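Local structure of CDP-glucose-4,6-dehydratase (Yersinia pseudotuberculosis, 1RKX) at residues G19-W24 with S240-L245; G23-W28 with I83-A88; W232-E237 with I347-N352. The protein catalyses the 4,6-dehydration of CDP-D-glucose to a CDP-4-keto-6-deoxyglucose, most likely by passing a hydride to and from its bound NAD, as a short-chain dehydrogenase/reductase. All blocks are in the same frame, centred on the assembly; numbering follows the deposited sequence.

Overall arrangement
From the N terminus, the chain first runs through helix 20-31, whose opening turns supply one side of both contact 1 and contact 2. Contact 2 closes first, when strand 83-86 comes back beneath this helix in the parallel sheet. Contact 1 closes a longer loop within which contact 2 is wholly nested, bringing helix 236-251 to the same helix. Before that happens contact 3 has opened at 232-237, and it closes only near the C terminus, on helix 342-355, so contacts 1 and 3 cross while contacts 2 and 3 follow in series. Together they tie the NAD-binding Rossmann core to the helices of the C-terminal region, with W24 and W28 packing between them.

Contact 1: G19-W24 with S240-L245. With NAD (nicotinamide-adenine-dinucleotide), chain G.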
loop_
_atom_site.group_PDB
_atom_site.type_symbol
_atom_site.label_atom_id
_atom_site.label_comp_id
_atom_site.label_asym_id
_atom_site.label_seq_id
_atom_site.Cartn_x
_atom_site.Cartn_y
_atom_site.Cartn_z
ATOM N N GLY C 19 -2.151 37.751 -4.572
ATOM C CA GLY C 19 -1.023 37.122 -3.907
ATOM C C GLY C 19 0.180 36.913 -4.813
ATOM O O GLY C 19 0.193 37.352 -5.968
ATOM N N PHE C 20 1.186 36.227 -4.282
ATOM C CA PHE C 20 2.424 35.956 -5.008
ATOM C C PHE C 20 2.222 35.121 -6.269
ATOM O O PHE C 20 2.481 35.594 -7.380
ATOM C CB PHE C 20 3.422 35.271 -4.063
ATOM C CG PHE C 20 4.706 34.839 -4.725
ATOM C CD1 PHE C 20 5.502 35.755 -5.410
ATOM C CD2 PHE C 20 5.142 33.520 -4.614
ATOM C CE1 PHE C 20 6.722 35.368 -5.977
ATOM C CE2 PHE C 20 6.359 33.116 -5.173
ATOM C CZ PHE C 20 7.152 34.043 -5.855
ATOM N N LYS C 21 1.768 33.880 -6.112
ATOM C CA LYS C 21 1.556 33.017 -7.269
ATOM C C LYS C 21 0.439 33.539 -8.158
ATOM O O LYS C 21 0.537 33.491 -9.386
ATOM C CB LYS C 21 1.226 31.587 -6.828
ATOM C CG LYS C 21 2.371 30.880 -6.105
ATOM C CD LYS C 21 1.976 29.483 -5.653
ATOM C CE LYS C 21 1.638 28.582 -6.833
ATOM N NZ LYS C 21 1.241 27.208 -6.400
ATOM N N GLY C 22 -0.622 34.035 -7.532
ATOM C CA GLY C 22 -1.752 34.558 -8.275
ATOM C C GLY C 22 -1.399 35.752 -9.138
ATOM O O GLY C 22 -1.926 35.897 -10.240
ATOM N N GLY C 23 -0.523 36.611 -8.624
ATOM C CA GLY C 23 -0.102 37.782 -9.371
ATOM C C GLY C 23 0.696 37.379 -10.597
ATOM O O GLY C 23 0.444 37.865 -11.702
ATOM N N TRP C 24 1.667 36.488 -10.422
ATOM C CA TRP C 24 2.452 36.055 -11.576
ATOM C C TRP C 24 1.552 35.373 -12.606
ATOM O O TRP C 24 1.697 35.603 -13.805
ATOM C CB TRP C 24 3.584 35.107 -11.157
ATOM C CG TRP C 24 4.800 35.822 -10.627
ATOM C CD1 TRP C 24 5.164 35.974 -9.326
ATOM C CD2 TRP C 24 5.801 36.493 -11.405
ATOM N NE1 TRP C 24 6.337 36.698 -9.238
ATOM C CE2 TRP C 24 6.746 37.028 -10.503
ATOM C CE3 TRP C 24 5.987 36.692 -12.781
ATOM C CZ2 TRP C 24 7.869 37.753 -10.930
ATOM C CZ3 TRP C 24 7.105 37.415 -13.210
ATOM C CH2 TRP C 24 8.030 37.935 -12.282
ATOM N N SER C 240 3.624 27.191 -15.194
ATOM C CA SER C 240 3.622 26.729 -16.579
ATOM C C SER C 240 2.861 25.412 -16.628
ATOM O O SER C 240 2.142 25.140 -17.584
ATOM C CB SER C 240 5.052 26.550 -17.111
ATOM O OG SER C 240 5.765 25.531 -16.427
ATOM N N GLY C 241 3.009 24.605 -15.580
ATOM C CA GLY C 241 2.304 23.336 -15.526
ATOM C C GLY C 241 0.806 23.546 -15.386
ATOM O O GLY C 241 0.017 22.843 -16.012
ATOM N N TYR C 242 0.412 24.516 -14.561
ATOM C CA TYR C 242 -1.008 24.826 -14.356
ATOM C C TYR C 242 -1.646 25.258 -15.680
ATOM O O TYR C 242 -2.760 24.858 -16.003
ATOM C CB TYR C 242 -1.181 25.970 -13.348
ATOM C CG TYR C 242 -0.640 25.724 -11.951
ATOM C CD1 TYR C 242 -0.651 26.745 -11.000
ATOM C CD2 TYR C 242 -0.099 24.489 -11.587
ATOM C CE1 TYR C 242 -0.135 26.548 -9.721
ATOM C CE2 TYR C 242 0.428 24.284 -10.301
ATOM C CZ TYR C 242 0.407 25.314 -9.380
ATOM O OH TYR C 242 0.946 25.126 -8.126
ATOM N N LEU C 243 -0.933 26.092 -16.432
ATOM C CA LEU C 243 -1.436 26.589 -17.715
ATOM C C LEU C 243 -1.563 25.454 -18.721
ATOM O O LEU C 243 -2.570 25.343 -19.419
ATOM C CB LEU C 243 -0.509 27.680 -18.265
ATOM C CG LEU C 243 -0.455 29.001 -17.485
ATOM C CD1 LEU C 243 0.733 29.833 -17.955
ATOM C CD2 LEU C 243 -1.760 29.766 -17.667
ATOM N N LEU C 244 -0.538 24.607 -18.790
ATOM C CA LEU C 244 -0.546 23.469 -19.702
ATOM C C LEU C 244 -1.720 22.553 -19.381
ATOM O O LEU C 244 -2.426 22.086 -20.277
ATOM C CB LEU C 244 0.767 22.691 -19.575
ATOM C CG LEU C 244 0.916 21.444 -20.443
ATOM C CD1 LEU C 244 0.849 21.833 -21.921
ATOM C CD2 LEU C 244 2.246 20.767 -20.127
ATOM N N LEU C 245 -1.927 22.291 -18.095
ATOM C CA LEU C 245 -3.026 21.440 -17.661
ATOM C C LEU C 245 -4.375 22.062 -18.016
ATOM O O LEU C 245 -5.277 21.369 -18.481
ATOM C CB LEU C 245 -2.959 21.211 -16.147
ATOM C CG LEU C 245 -4.122 20.430 -15.524
ATOM C CD1 LEU C 245 -4.200 19.036 -16.121
ATOM C CD2 LEU C 245 -3.929 20.357 -14.010
HETATM P PA NAD G . -0.100 34.513 -0.958
HETATM O O1A NAD G . -0.374 34.731 0.479
HETATM O O2A NAD G . 0.847 35.452 -1.617
HETATM O O5B NAD G . -1.468 34.524 -1.802
HETATM C C5B NAD G . -2.684 34.057 -1.170
HETATM C C4B NAD G . -3.917 34.656 -1.847
HETATM O O4B NAD G . -5.001 34.098 -1.070
HETATM C C3B NAD G . -4.014 36.165 -1.679
HETATM O O3B NAD G . -4.303 36.718 -2.979
HETATM C C2B NAD G . -5.133 36.317 -0.666
HETATM O O2B NAD G . -5.831 37.590 -0.762
HETATM C C1B NAD G . -5.975 35.102 -0.959
HETATM N N9A NAD G . -6.872 34.767 0.135
HETATM C C8A NAD G . -6.548 34.248 1.361
HETATM N N7A NAD G . -7.601 34.063 2.154
HETATM C C5A NAD G . -8.670 34.492 1.391
HETATM C C6A NAD G . -10.053 34.555 1.668
HETATM N N6A NAD G . -10.641 34.190 2.789
HETATM N N1A NAD G . -10.873 35.041 0.684
HETATM C C2A NAD G . -10.291 35.432 -0.497
HETATM N N3A NAD G . -9.028 35.420 -0.864
HETATM C C4A NAD G . -8.247 34.931 0.139
HETATM O O3 NAD G . 0.378 33.040 -1.143
HETATM P PN NAD G . 0.859 32.225 -2.479
HETATM O O1N NAD G . 2.258 31.882 -2.210
HETATM O O2N NAD G . 0.683 33.114 -3.655
HETATM O O5D NAD G . -0.044 30.926 -2.439
HETATM C C5D NAD G . -0.946 30.725 -3.532
HETATM C C4D NAD G . -1.665 29.400 -3.374
HETATM O O4D NAD G . -0.613 28.386 -3.502
HETATM C C3D NAD G . -2.341 29.081 -2.040
HETATM O O3D NAD G . -3.449 28.197 -2.299
HETATM C C2D NAD G . -1.231 28.366 -1.282
HETATM O O2D NAD G . -1.781 27.568 -0.219
HETATM C C1D NAD G . -0.625 27.533 -2.381
HETATM N N1N NAD G . 0.724 27.086 -2.054
HETATM C C2N NAD G . 1.841 27.938 -2.110
HETATM C C3N NAD G . 3.221 27.420 -1.853
HETATM C C7N NAD G . 4.343 28.366 -1.987
HETATM O O7N NAD G . 5.481 27.912 -1.793
HETATM N N7N NAD G . 4.186 29.668 -2.305
HETATM C C4N NAD G . 3.382 25.992 -1.381
HETATM C C5N NAD G . 2.092 25.237 -1.350
HETATM C C6N NAD G . 0.910 25.726 -1.657
#
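K21 reaches past the cofactor to Y242, and its neighbours change along the chain, from phosphate to ribose to tyrosine. CB lies 3.6 Å from O2N of the NAD pyrophosphate, and CG remains beside the same phosphate. CD passes O4D of the nicotinamide ribose at 3.5 Å. The chain is extended up to this point; a turn about CG-CD (chi3 63°) then carries CE and NZ on toward Y242, with NZ still beside O4D. CE comes within 4.0 Å of CE1 on the tyrosine ring. The ammonium NZ, lying near the ring plane at its edge, donates a hydrogen bond to Y242 OH over 2.7 Å. A lysine suits the place because its long apolar stem can line the cofactor while its charge ends on a buried polar group. A tyrosine suits the other side: its rigid ring spans the gap from helix 236-251 among apolar neighbours and presents a hydroxyl that can accept from the lysine.

The backbone deals with the phosphates directly. F20 N donates to NAD O2A at 2.8 Å in an almost straight bond (173°), and K21 N donates to NAD O2N, also at 2.8 Å. These are N-H groups of the first helical turn, whose positive dipole end faces the pyrophosphate. G19, the N-cap residue, has no side chain and lets the diphosphate lie close against the turn; with G22 it belongs to the glycine-rich nucleotide-binding motif of extended short-chain dehydrogenases. Y242 touches V191 of strand 187-192 and A193, while L243 packs on L25, so helix 236-251 lies beside helix 20-31 and both pack on the parallel sheet.

Contact 2: G23-W28 with I83-A88; sequences GWLSLW and IVFHMA. With NAD (nicotinamide-adenine-dinucleotide), chain G.
The F85 ring takes the methyl CD2 of L25 over one face, in a CH-pi contact. CD2 stands 4.0 Å from the ring centroid and 23° off the normal, displaced toward the CG side of the ring, where it is 3.7 Å from CG. Around the same ring, V12 of strand 11-15 and A246 of helix 236-251 supply further apolar contact, and the carbonyl O of Y242 comes to 3.7 Å from CE2. The leucine reaches the ring because its CG is anti to the backbone N (chi1 -178°), which directs the branched end down from helix 20-31 onto the sheet; the two side chains meet at about a right angle. A branched aliphatic group above a flat ring fills this buried layer well.

The pair belongs to a Rossmann fold. Strand 11-15, helix 20-31 and strand 35-40 form its first beta-alpha-beta unit. Strand 83-86 lies on the other side of strand 11-15, and helix 20-31 touches both of these strands, through S26 on V14 and L25 on F85. F85 and M87 face the helix, whereas H86 turns away and its ND1 is hydrogen-bonded to T15 OG1.

M87 follows the strand end, and its flexible thioether bends at chi3 (-85°) so that the terminal methyl lies against L25; the modelled approach of CE to CD2 is too short for two carbons, and its exact position is doubtful. The M87 carbonyl is occupied by the cofactor, accepting a hydrogen bond from NAD O3D at 3.0 Å. Beyond it, the small A88 brings CB to 3.5 Å from N3A of the adenine.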
loop_
_atom_site.group_PDB
_atom_site.type_symbol
_atom_site.label_atom_id
_atom_site.label_comp_id
_atom_site.label_asym_id
_atom_site.label_seq_id
_atom_site.Cartn_x
_atom_site.Cartn_y
_atom_site.Cartn_z
ATOM N N GLY C 23 -0.523 36.611 -8.624
ATOM C CA GLY C 23 -0.102 37.782 -9.371
ATOM C C GLY C 23 0.696 37.379 -10.597
ATOM O O GLY C 23 0.444 37.865 -11.702
ATOM N N TRP C 24 1.667 36.488 -10.422
ATOM C CA TRP C 24 2.452 36.055 -11.576
ATOM C C TRP C 24 1.552 35.373 -12.606
ATOM O O TRP C 24 1.697 35.603 -13.805
ATOM C CB TRP C 24 3.584 35.107 -11.157
ATOM C CG TRP C 24 4.800 35.822 -10.627
ATOM C CD1 TRP C 24 5.164 35.974 -9.326
ATOM C CD2 TRP C 24 5.801 36.493 -11.405
ATOM N NE1 TRP C 24 6.337 36.698 -9.238
ATOM C CE2 TRP C 24 6.746 37.028 -10.503
ATOM C CE3 TRP C 24 5.987 36.692 -12.781
ATOM C CZ2 TRP C 24 7.869 37.753 -10.930
ATOM C CZ3 TRP C 24 7.105 37.415 -13.210
ATOM C CH2 TRP C 24 8.030 37.935 -12.282
ATOM N N LEU C 25 0.619 34.545 -12.146
ATOM C CA LEU C 25 -0.285 33.864 -13.073
ATOM C C LEU C 25 -1.175 34.864 -13.815
ATOM O O LEU C 25 -1.367 34.750 -15.032
ATOM C CB LEU C 25 -1.172 32.848 -12.346
ATOM C CG LEU C 25 -2.115 32.072 -13.282
ATOM C CD1 LEU C 25 -1.298 31.254 -14.278
ATOM C CD2 LEU C 25 -3.029 31.155 -12.478
ATOM N N SER C 26 -1.723 35.830 -13.084
ATOM C CA SER C 26 -2.585 36.841 -13.690
ATOM C C SER C 26 -1.822 37.644 -14.740
ATOM O O SER C 26 -2.338 37.894 -15.831
ATOM C CB SER C 26 -3.150 37.769 -12.617
ATOM O OG SER C 26 -4.029 37.050 -11.764
ATOM N N LEU C 27 -0.594 38.041 -14.412
ATOM C CA LEU C 27 0.237 38.793 -15.351
ATOM C C LEU C 27 0.507 37.951 -16.592
ATOM O O LEU C 27 0.462 38.453 -17.720
ATOM C CB LEU C 27 1.570 39.175 -14.711
ATOM C CG LEU C 27 1.575 40.305 -13.684
ATOM C CD1 LEU C 27 2.955 40.403 -13.032
ATOM C CD2 LEU C 27 1.200 41.617 -14.376
ATOM N N TRP C 28 0.785 36.667 -16.382
ATOM C CA TRP C 28 1.070 35.750 -17.483
ATOM C C TRP C 28 -0.141 35.646 -18.405
ATOM O O TRP C 28 -0.017 35.760 -19.626
ATOM C CB TRP C 28 1.425 34.360 -16.939
ATOM C CG TRP C 28 2.169 33.482 -17.923
ATOM C CD1 TRP C 28 2.150 33.569 -19.290
ATOM C CD2 TRP C 28 3.022 32.373 -17.605
ATOM N NE1 TRP C 28 2.938 32.583 -19.840
ATOM C CE2 TRP C 28 3.485 31.835 -18.829
ATOM C CE3 TRP C 28 3.437 31.780 -16.406
ATOM C CZ2 TRP C 28 4.347 30.729 -18.886
ATOM C CZ3 TRP C 28 4.297 30.676 -16.463
ATOM C CH2 TRP C 28 4.740 30.167 -17.699
ATOM N N ILE C 83 -12.613 29.205 -17.786
ATOM C CA ILE C 83 -11.500 28.600 -17.071
ATOM C C ILE C 83 -11.347 29.247 -15.700
ATOM O O ILE C 83 -11.406 30.474 -15.566
ATOM C CB ILE C 83 -10.180 28.773 -17.855
ATOM C CG1 ILE C 83 -10.313 28.145 -19.246
ATOM C CG2 ILE C 83 -9.029 28.110 -17.097
ATOM C CD1 ILE C 83 -9.117 28.396 -20.155
ATOM N N VAL C 84 -11.138 28.415 -14.684
ATOM C CA VAL C 84 -10.981 28.906 -13.327
ATOM C C VAL C 84 -9.730 28.352 -12.649
ATOM O O VAL C 84 -9.460 27.155 -12.713
ATOM C CB VAL C 84 -12.187 28.519 -12.445
ATOM C CG1 VAL C 84 -11.940 28.980 -11.008
ATOM C CG2 VAL C 84 -13.467 29.136 -12.999
ATOM N N PHE C 85 -8.973 29.236 -12.011
ATOM C CA PHE C 85 -7.786 28.850 -11.253
ATOM C C PHE C 85 -8.070 29.276 -9.817
ATOM O O PHE C 85 -8.206 30.473 -9.534
ATOM C CB PHE C 85 -6.533 29.580 -11.745
ATOM C CG PHE C 85 -6.022 29.096 -13.072
ATOM C CD1 PHE C 85 -6.391 29.741 -14.251
ATOM C CD2 PHE C 85 -5.152 28.008 -13.144
ATOM C CE1 PHE C 85 -5.894 29.311 -15.488
ATOM C CE2 PHE C 85 -4.648 27.567 -14.374
ATOM C CZ PHE C 85 -5.020 28.222 -15.549
ATOM N N HIS C 86 -8.176 28.306 -8.913
ATOM C CA HIS C 86 -8.446 28.613 -7.515
ATOM C C HIS C 86 -7.149 28.609 -6.720
ATOM O O HIS C 86 -6.615 27.548 -6.394
ATOM C CB HIS C 86 -9.439 27.592 -6.941
ATOM C CG HIS C 86 -9.734 27.778 -5.480
ATOM N ND1 HIS C 86 -10.049 29.003 -4.931
ATOM C CD2 HIS C 86 -9.772 26.888 -4.460
ATOM C CE1 HIS C 86 -10.265 28.861 -3.635
ATOM N NE2 HIS C 86 -10.105 27.586 -3.323
ATOM N N MET C 87 -6.638 29.801 -6.419
ATOM C CA MET C 87 -5.404 29.916 -5.660
ATOM C C MET C 87 -5.556 30.600 -4.311
ATOM O O MET C 87 -4.604 30.654 -3.536
ATOM C CB MET C 87 -4.337 30.638 -6.484
ATOM C CG MET C 87 -3.801 29.792 -7.622
ATOM S SD MET C 87 -2.193 30.336 -8.218
ATOM C CE MET C 87 -2.690 31.578 -9.345
ATOM N N ALA C 88 -6.745 31.122 -4.026
ATOM C CA ALA C 88 -6.978 31.795 -2.755
ATOM C C ALA C 88 -6.990 30.779 -1.614
ATOM O O ALA C 88 -7.644 29.735 -1.698
ATOM C CB ALA C 88 -8.301 32.559 -2.789
HETATM P PA NAD G . -0.100 34.513 -0.958
HETATM O O1A NAD G . -0.374 34.731 0.479
HETATM O O2A NAD G . 0.847 35.452 -1.617
HETATM O O5B NAD G . -1.468 34.524 -1.802
HETATM C C5B NAD G . -2.684 34.057 -1.170
HETATM C C4B NAD G . -3.917 34.656 -1.847
HETATM O O4B NAD G . -5.001 34.098 -1.070
HETATM C C3B NAD G . -4.014 36.165 -1.679
HETATM O O3B NAD G . -4.303 36.718 -2.979
HETATM C C2B NAD G . -5.133 36.317 -0.666
HETATM O O2B NAD G . -5.831 37.590 -0.762
HETATM C C1B NAD G . -5.975 35.102 -0.959
HETATM N N9A NAD G . -6.872 34.767 0.135
HETATM C C8A NAD G . -6.548 34.248 1.361
HETATM N N7A NAD G . -7.601 34.063 2.154
HETATM C C5A NAD G . -8.670 34.492 1.391
HETATM C C6A NAD G . -10.053 34.555 1.668
HETATM N N6A NAD G . -10.641 34.190 2.789
HETATM N N1A NAD G . -10.873 35.041 0.684
HETATM C C2A NAD G . -10.291 35.432 -0.497
HETATM N N3A NAD G . -9.028 35.420 -0.864
HETATM C C4A NAD G . -8.247 34.931 0.139
HETATM O O3 NAD G . 0.378 33.040 -1.143
HETATM P PN NAD G . 0.859 32.225 -2.479
HETATM O O1N NAD G . 2.258 31.882 -2.210
HETATM O O2N NAD G . 0.683 33.114 -3.655
HETATM O O5D NAD G . -0.044 30.926 -2.439
HETATM C C5D NAD G . -0.946 30.725 -3.532
HETATM C C4D NAD G . -1.665 29.400 -3.374
HETATM O O4D NAD G . -0.613 28.386 -3.502
HETATM C C3D NAD G . -2.341 29.081 -2.040
HETATM O O3D NAD G . -3.449 28.197 -2.299
HETATM C C2D NAD G . -1.231 28.366 -1.282
HETATM O O2D NAD G . -1.781 27.568 -0.219
HETATM C C1D NAD G . -0.625 27.533 -2.381
HETATM N N1N NAD G . 0.724 27.086 -2.054
HETATM C C2N NAD G . 1.841 27.938 -2.110
HETATM C C3N NAD G . 3.221 27.420 -1.853
HETATM C C7N NAD G . 4.343 28.366 -1.987
HETATM O O7N NAD G . 5.481 27.912 -1.793
HETATM N N7N NAD G . 4.186 29.668 -2.305
HETATM C C4N NAD G . 3.382 25.992 -1.381
HETATM C C5N NAD G . 2.092 25.237 -1.350
HETATM C C6N NAD G . 0.910 25.726 -1.657
#

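Contact 3: W232-E237 with I347-N352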
loop_
_atom_site.group_PDB
_atom_site.type_symbol
_atom_site.label_atom_id
_atom_site.label_comp_id
_atom_site.label_asym_id
_atom_site.label_seq_id
_atom_site.Cartn_x
_atom_site.Cartn_y
_atom_site.Cartn_z
ATOM N N TRP C 232 13.291 23.660 -4.129
ATOM C CA TRP C 232 12.976 25.010 -4.583
ATOM C C TRP C 232 12.740 25.071 -6.090
ATOM O O TRP C 232 13.384 24.364 -6.864
ATOM C CB TRP C 232 14.110 25.974 -4.218
ATOM C CG TRP C 232 14.427 26.015 -2.757
ATOM C CD1 TRP C 232 15.547 25.527 -2.145
ATOM C CD2 TRP C 232 13.609 26.564 -1.720
ATOM N NE1 TRP C 232 15.476 25.741 -0.790
ATOM C CE2 TRP C 232 14.296 26.376 -0.502
ATOM C CE3 TRP C 232 12.358 27.198 -1.704
ATOM C CZ2 TRP C 232 13.774 26.799 0.726
ATOM C CZ3 TRP C 232 11.837 27.622 -0.481
ATOM C CH2 TRP C 232 12.548 27.419 0.718
ATOM N N GLN C 233 11.813 25.926 -6.499
ATOM C CA GLN C 233 11.508 26.105 -7.915
ATOM C C GLN C 233 10.988 27.515 -8.155
ATOM O O GLN C 233 10.272 28.079 -7.321
ATOM C CB GLN C 233 10.467 25.087 -8.380
ATOM C CG GLN C 233 9.170 25.110 -7.581
ATOM C CD GLN C 233 8.193 24.036 -8.015
ATOM O OE1 GLN C 233 7.251 23.705 -7.287
ATOM N NE2 GLN C 233 8.404 23.491 -9.212
ATOM N N HIS C 234 11.357 28.090 -9.293
ATOM C CA HIS C 234 10.902 29.429 -9.625
ATOM C C HIS C 234 9.390 29.348 -9.790
ATOM O O HIS C 234 8.861 28.358 -10.310
ATOM C CB HIS C 234 11.567 29.911 -10.915
ATOM C CG HIS C 234 11.338 31.361 -11.208
ATOM N ND1 HIS C 234 10.154 31.839 -11.728
ATOM C CD2 HIS C 234 12.137 32.440 -11.038
ATOM C CE1 HIS C 234 10.234 33.150 -11.868
ATOM N NE2 HIS C 234 11.427 33.541 -11.456
ATOM N N VAL C 235 8.699 30.390 -9.344
ATOM C CA VAL C 235 7.246 30.438 -9.409
ATOM C C VAL C 235 6.672 30.137 -10.796
ATOM O O VAL C 235 5.591 29.567 -10.913
ATOM C CB VAL C 235 6.721 31.813 -8.903
ATOM C CG1 VAL C 235 7.289 32.947 -9.752
ATOM C CG2 VAL C 235 5.196 31.825 -8.913
ATOM N N LEU C 236 7.392 30.501 -11.852
ATOM C CA LEU C 236 6.889 30.241 -13.194
ATOM C C LEU C 236 6.889 28.756 -13.583
ATOM O O LEU C 236 6.166 28.354 -14.491
ATOM C CB LEU C 236 7.686 31.051 -14.220
ATOM C CG LEU C 236 7.617 32.574 -14.048
ATOM C CD1 LEU C 236 8.475 33.250 -15.109
ATOM C CD2 LEU C 236 6.162 33.048 -14.147
ATOM N N GLU C 237 7.687 27.942 -12.895
ATOM C CA GLU C 237 7.753 26.512 -13.202
ATOM C C GLU C 237 6.409 25.814 -12.952
ATOM O O GLU C 237 5.833 25.236 -13.870
ATOM C CB GLU C 237 8.875 25.852 -12.392
ATOM C CG GLU C 237 10.256 26.486 -12.635
ATOM C CD GLU C 237 11.034 25.852 -13.786
ATOM O OE1 GLU C 237 10.439 25.557 -14.850
ATOM O OE2 GLU C 237 12.259 25.661 -13.632
ATOM N N ILE C 347 6.842 41.231 -16.964
ATOM C CA ILE C 347 6.342 40.726 -18.238
ATOM C C ILE C 347 7.506 40.131 -19.021
ATOM O O ILE C 347 7.386 39.071 -19.636
ATOM C CB ILE C 347 5.709 41.851 -19.086
ATOM C CG1 ILE C 347 4.533 42.474 -18.331
ATOM C CG2 ILE C 347 5.261 41.297 -20.435
ATOM C CD1 ILE C 347 3.467 41.482 -17.926
ATOM N N THR C 348 8.636 40.830 -19.001
ATOM C CA THR C 348 9.825 40.358 -19.700
ATOM C C THR C 348 10.320 39.055 -19.079
ATOM O O THR C 348 10.810 38.175 -19.785
ATOM C CB THR C 348 10.951 41.412 -19.654
ATOM O OG1 THR C 348 10.550 42.564 -20.409
ATOM C CG2 THR C 348 12.242 40.850 -20.241
ATOM N N GLU C 349 10.193 38.931 -17.758
ATOM C CA GLU C 349 10.627 37.713 -17.088
ATOM C C GLU C 349 9.796 36.547 -17.596
ATOM O O GLU C 349 10.316 35.463 -17.854
ATOM C CB GLU C 349 10.481 37.842 -15.572
ATOM C CG GLU C 349 11.035 36.649 -14.823
ATOM C CD GLU C 349 11.984 37.052 -13.718
ATOM O OE1 GLU C 349 12.866 37.900 -13.970
ATOM O OE2 GLU C 349 11.860 36.513 -12.600
ATOM N N ILE C 350 8.495 36.773 -17.742
ATOM C CA ILE C 350 7.610 35.737 -18.244
ATOM C C ILE C 350 8.021 35.375 -19.665
ATOM O O ILE C 350 8.043 34.199 -20.031
ATOM C CB ILE C 350 6.142 36.210 -18.230
ATOM C CG1 ILE C 350 5.645 36.276 -16.780
ATOM C CG2 ILE C 350 5.277 35.273 -19.067
ATOM C CD1 ILE C 350 4.325 37.007 -16.600
ATOM N N ASN C 351 8.357 36.383 -20.463
ATOM C CA ASN C 351 8.780 36.137 -21.841
ATOM C C ASN C 351 10.081 35.339 -21.870
ATOM O O ASN C 351 10.236 34.422 -22.674
ATOM C CB ASN C 351 8.965 37.455 -22.600
ATOM C CG ASN C 351 7.650 38.161 -22.871
ATOM O OD1 ASN C 351 6.654 37.531 -23.235
ATOM N ND2 ASN C 351 7.644 39.479 -22.712
ATOM N N ASN C 352 11.015 35.696 -20.993
ATOM C CA ASN C 352 12.289 34.990 -20.920
ATOM C C ASN C 352 12.040 33.519 -20.611
ATOM O O ASN C 352 12.694 32.639 -21.169
ATOM C CB ASN C 352 13.174 35.602 -19.832
ATOM C CG ASN C 352 13.778 36.927 -20.249
ATOM O OD1 ASN C 352 14.265 37.692 -19.415
ATOM N ND2 ASN C 352 13.762 37.201 -21.549
#
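The CA atoms of L236 and I350 stand 7.5 Å apart where the chain, leaving strand 229-234 and turning into helix 236-251, passes beside helix 342-355. Here H234 uses both ring nitrogens. ND1 accepts from L236 N at 3.1 Å, nearly straight (172°) and close to the ring plane, a capping bond on the incoming helix. NE2 carries the proton and donates across to E349 OE2 at 3.2 Å. This second bond is bent (146°): it meets the anti side of the carboxylate, somewhat out of its plane, with ring and carboxylate turned 55° from each other. Gripped at both nitrogens, the imidazole is fixed in rotation, and the carboxylate would be expected to polarise it. Histidine suits the site because one ring can accept from the backbone and donate to an acid.

E349 first extends away from its own backbone nitrogen and then kinks at chi2, which brings OE2 round to the ring. Alongside, the L236 methyls cover the helix: CD1 lies 4.0 Å from E349 O, and CD2 is 4.2 Å from I350 CG1. W320 meets the H234 ring edge-to-face, and W28 packs on I350. The arrangement is that of a histidine side chain capping a helix N terminus, backed by a carboxylate from a C-terminal helix.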